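Local coordinates for ubiquitin-conjugating enzyme-like protein (Leishmania mexicana, PDB 6ZM3), which probably acts in ubiquitin conjugation as a UEV-like variant of the ubiquitin-conjugating enzymes, a group that as a rule partners an active E2, at residues Thr37-Ile40 with Phe41-Trp45. Residues are numbered along the deposited sequence; the frame is centred on the assembly and turned at random.
Sequences TADI and FFHYW
Asp39 straps its carboxylate across the turn that follows it, taking a backbone N-H from Phe41 on one oxygen and from His43 on the other. Phe41 N lies 3.1 Å from Asp39 OD1 and comes from well above the carboxylate plane, 73° out of it. The second bond is straighter: His43 N reaches Asp39 OD2 at 3.0 Å with an N-H...O angle of 171°. What brings both oxygens within reach of the two N-H groups is the first torsion of Asp39, which sets CG trans to the backbone N (chi1 -178°) and beside the carbonyl carbon. The bond from Asp39 OD1 to the N-H two residues on makes an Asx turn, overlapping a type I beta turn from Asp39 to Phe42 whose own bond, Phe42 N to Asp39 O, is weak at 3.5 Å.

Two rings lie against the polar atoms of the turn. The His43 ring lies nearly coplanar with the carboxylate and turns an edge to it, a carbon and not a nitrogen facing the oxygen: CD2 is 3.1 Å from Asp39 OD2. Phe42 offers a ring face to the carbonyl oxygen of Ile40, which sits off-centre toward the rim.

The apolar contact is between neighbours. Ile40 puts CD1 over one face of the Phe41 ring, a CH-pi contact 3.9 Å from the centroid; its first torsion places CG1 between backbone N and carbonyl carbon, letting CG1 and CD1 run alongside the ring.

This turn closes the hairpin link between strands 30-34 and 44-50. Arg9 of helix 9-22 hydrogen-bonds Phe41 O, and Phe42 touches both Leu14 of that helix and Leu34 of strand 30-34. Trp45 NE1 bonds back to Phe42 O at 2.9 Å, while its backbone pairs with Ile66 in strand 61-67, carrying the chain into the antiparallel sheet of the UBC fold.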
ATOM      1  N   THR B  37      -7.547 -15.555  -1.536  1.00 43.02           N
ATOM      2  CA  THR B  37      -6.789 -16.754  -1.840  1.00 49.32           C
ATOM      3  C   THR B  37      -7.680 -18.000  -1.950  1.00 46.82           C
ATOM      4  O   THR B  37      -7.298 -18.966  -2.610  1.00 52.59           O
ATOM      5  CB  THR B  37      -5.600 -16.839  -0.872  1.00 51.42           C
ATOM      6  OG1 THR B  37      -4.629 -17.742  -1.400  1.00 54.67           O
ATOM      7  CG2 THR B  37      -5.989 -17.195   0.550  1.00 53.38           C
ATOM      8  N   ALA B  38      -8.881 -17.973  -1.361  1.00 42.45           N
ATOM      9  CA  ALA B  38      -9.723 -19.159  -1.284  1.00 40.39           C
ATOM     10  C   ALA B  38     -11.053 -19.080  -2.051  1.00 44.11           C
ATOM     11  O   ALA B  38     -11.862 -20.008  -1.939  1.00 40.04           O
ATOM     12  CB  ALA B  38      -9.984 -19.488   0.166  1.00 42.88           C
ATOM     13  N   ASP B  39     -11.327 -18.002  -2.806  1.00 41.44           N
ATOM     14  CA  ASP B  39     -12.586 -17.954  -3.552  1.00 38.58           C
ATOM     15  C   ASP B  39     -12.408 -18.665  -4.897  1.00 31.48           C
ATOM     16  O   ASP B  39     -11.658 -18.234  -5.767  1.00 38.25           O
ATOM     17  CB  ASP B  39     -13.156 -16.537  -3.717  1.00 43.00           C
ATOM     18  CG  ASP B  39     -14.492 -16.450  -4.455  1.00 42.96           C
ATOM     19  OD1 ASP B  39     -15.249 -17.452  -4.493  1.00 39.38           O
ATOM     20  OD2 ASP B  39     -14.792 -15.356  -4.969  1.00 47.65           O
ATOM     21  N   ILE B  40     -13.091 -19.790  -5.040  1.00 31.12           N
ATOM     22  CA  ILE B  40     -12.916 -20.604  -6.236  1.00 27.44           C
ATOM     23  C   ILE B  40     -13.811 -20.061  -7.348  1.00 26.81           C
ATOM     24  O   ILE B  40     -13.847 -20.615  -8.433  1.00 22.19           O
ATOM     25  CB  ILE B  40     -13.156 -22.101  -5.933  1.00 29.00           C
ATOM     26  CG1 ILE B  40     -14.572 -22.380  -5.439  1.00 31.90           C
ATOM     27  CG2 ILE B  40     -12.099 -22.615  -4.953  1.00 26.09           C
ATOM     28  CD1 ILE B  40     -15.268 -23.446  -6.222  1.00 33.14           C
ATOM     29  N   PHE B  41     -14.559 -18.993  -7.059  1.00 28.60           N
ATOM     30  CA  PHE B  41     -15.468 -18.439  -8.053  1.00 26.85           C
ATOM     31  C   PHE B  41     -14.976 -17.070  -8.497  1.00 26.16           C
ATOM     32  O   PHE B  41     -15.601 -16.444  -9.340  1.00 27.31           O
ATOM     33  CB  PHE B  41     -16.923 -18.453  -7.580  1.00 26.20           C
ATOM     34  CG  PHE B  41     -17.553 -19.814  -7.474  1.00 28.62           C
ATOM     35  CD1 PHE B  41     -17.820 -20.574  -8.608  1.00 29.47           C
ATOM     36  CD2 PHE B  41     -17.849 -20.356  -6.238  1.00 31.40           C
ATOM     37  CE1 PHE B  41     -18.359 -21.846  -8.501  1.00 34.47           C
ATOM     38  CE2 PHE B  41     -18.405 -21.619  -6.135  1.00 31.00           C
ATOM     39  CZ  PHE B  41     -18.659 -22.368  -7.263  1.00 30.55           C
ATOM     40  N   PHE B  42     -13.821 -16.648  -7.960  1.00 24.53           N
ATOM     41  CA  PHE B  42     -13.023 -15.535  -8.448  1.00 24.80           C
ATOM     42  C   PHE B  42     -13.848 -14.253  -8.576  1.00 25.21           C
ATOM     43  O   PHE B  42     -13.750 -13.573  -9.583  1.00 21.69           O
ATOM     44  CB  PHE B  42     -12.378 -15.897  -9.797  1.00 25.67           C
ATOM     45  CG  PHE B  42     -11.847 -17.308  -9.867  1.00 25.84           C
ATOM     46  CD1 PHE B  42     -10.820 -17.732  -9.029  1.00 27.60           C
ATOM     47  CD2 PHE B  42     -12.354 -18.213 -10.785  1.00 26.06           C
ATOM     48  CE1 PHE B  42     -10.315 -19.018  -9.113  1.00 23.95           C
ATOM     49  CE2 PHE B  42     -11.841 -19.501 -10.882  1.00 27.95           C
ATOM     50  CZ  PHE B  42     -10.819 -19.901 -10.045  1.00 26.02           C
ATOM     51  N   HIS B  43     -14.595 -13.884  -7.525  1.00 24.51           N
ATOM     52  CA  HIS B  43     -15.437 -12.703  -7.594  1.00 25.60           C
ATOM     53  C   HIS B  43     -14.587 -11.434  -7.577  1.00 22.83           C
ATOM     54  O   HIS B  43     -14.781 -10.541  -8.393  1.00 27.52           O
ATOM     55  CB  HIS B  43     -16.465 -12.729  -6.452  1.00 23.38           C
ATOM     56  CG  HIS B  43     -17.527 -13.754  -6.623  1.00 26.42           C
ATOM     57  ND1 HIS B  43     -18.625 -13.555  -7.438  1.00 29.35           N
ATOM     58  CD2 HIS B  43     -17.685 -14.966  -6.058  1.00 25.04           C
ATOM     59  CE1 HIS B  43     -19.417 -14.601  -7.361  1.00 26.50           C
ATOM     60  NE2 HIS B  43     -18.847 -15.472  -6.518  1.00 27.40           N
ATOM     61  N   TYR B  44     -13.594 -11.363  -6.681  1.00 23.17           N
ATOM     62  CA  TYR B  44     -12.853 -10.127  -6.518  1.00 22.21           C
ATOM     63  C   TYR B  44     -11.394 -10.262  -6.929  1.00 22.30           C
ATOM     64  O   TYR B  44     -10.751 -11.243  -6.551  1.00 21.99           O
ATOM     65  CB  TYR B  44     -12.955  -9.654  -5.066  1.00 23.46           C
ATOM     66  CG  TYR B  44     -14.286  -8.993  -4.785  1.00 25.98           C
ATOM     67  CD1 TYR B  44     -14.507  -7.666  -5.129  1.00 29.84           C
ATOM     68  CD2 TYR B  44     -15.323  -9.694  -4.200  1.00 28.77           C
ATOM     69  CE1 TYR B  44     -15.727  -7.052  -4.884  1.00 35.02           C
ATOM     70  CE2 TYR B  44     -16.544  -9.087  -3.927  1.00 30.86           C
ATOM     71  CZ  TYR B  44     -16.748  -7.765  -4.274  1.00 34.62           C
ATOM     72  OH  TYR B  44     -17.956  -7.160  -4.051  1.00 38.71           O
ATOM     73  N   TRP B  45     -10.912  -9.232  -7.637  1.00 21.49           N
ATOM     74  CA  TRP B  45      -9.544  -9.118  -8.092  1.00 22.80           C
ATOM     75  C   TRP B  45      -8.949  -7.800  -7.621  1.00 22.57           C
ATOM     76  O   TRP B  45      -9.647  -6.791  -7.553  1.00 25.73           O
ATOM     77  CB  TRP B  45      -9.495  -9.252  -9.627  1.00 26.31           C
ATOM     78  CG  TRP B  45     -10.043 -10.551 -10.125  1.00 24.66           C
ATOM     79  CD1 TRP B  45     -11.338 -10.973 -10.095  1.00 23.03           C
ATOM     80  CD2 TRP B  45      -9.296 -11.597 -10.777  1.00 23.19           C
ATOM     81  NE1 TRP B  45     -11.449 -12.226 -10.634  1.00 23.91           N
ATOM     82  CE2 TRP B  45     -10.200 -12.638 -11.048  1.00 22.40           C
ATOM     83  CE3 TRP B  45      -7.944 -11.761 -11.093  1.00 23.22           C
ATOM     84  CZ2 TRP B  45      -9.820 -13.809 -11.711  1.00 24.19           C
ATOM     85  CZ3 TRP B  45      -7.554 -12.943 -11.688  1.00 25.61           C
ATOM     86  CH2 TRP B  45      -8.481 -13.946 -12.005  1.00 23.77           C
TER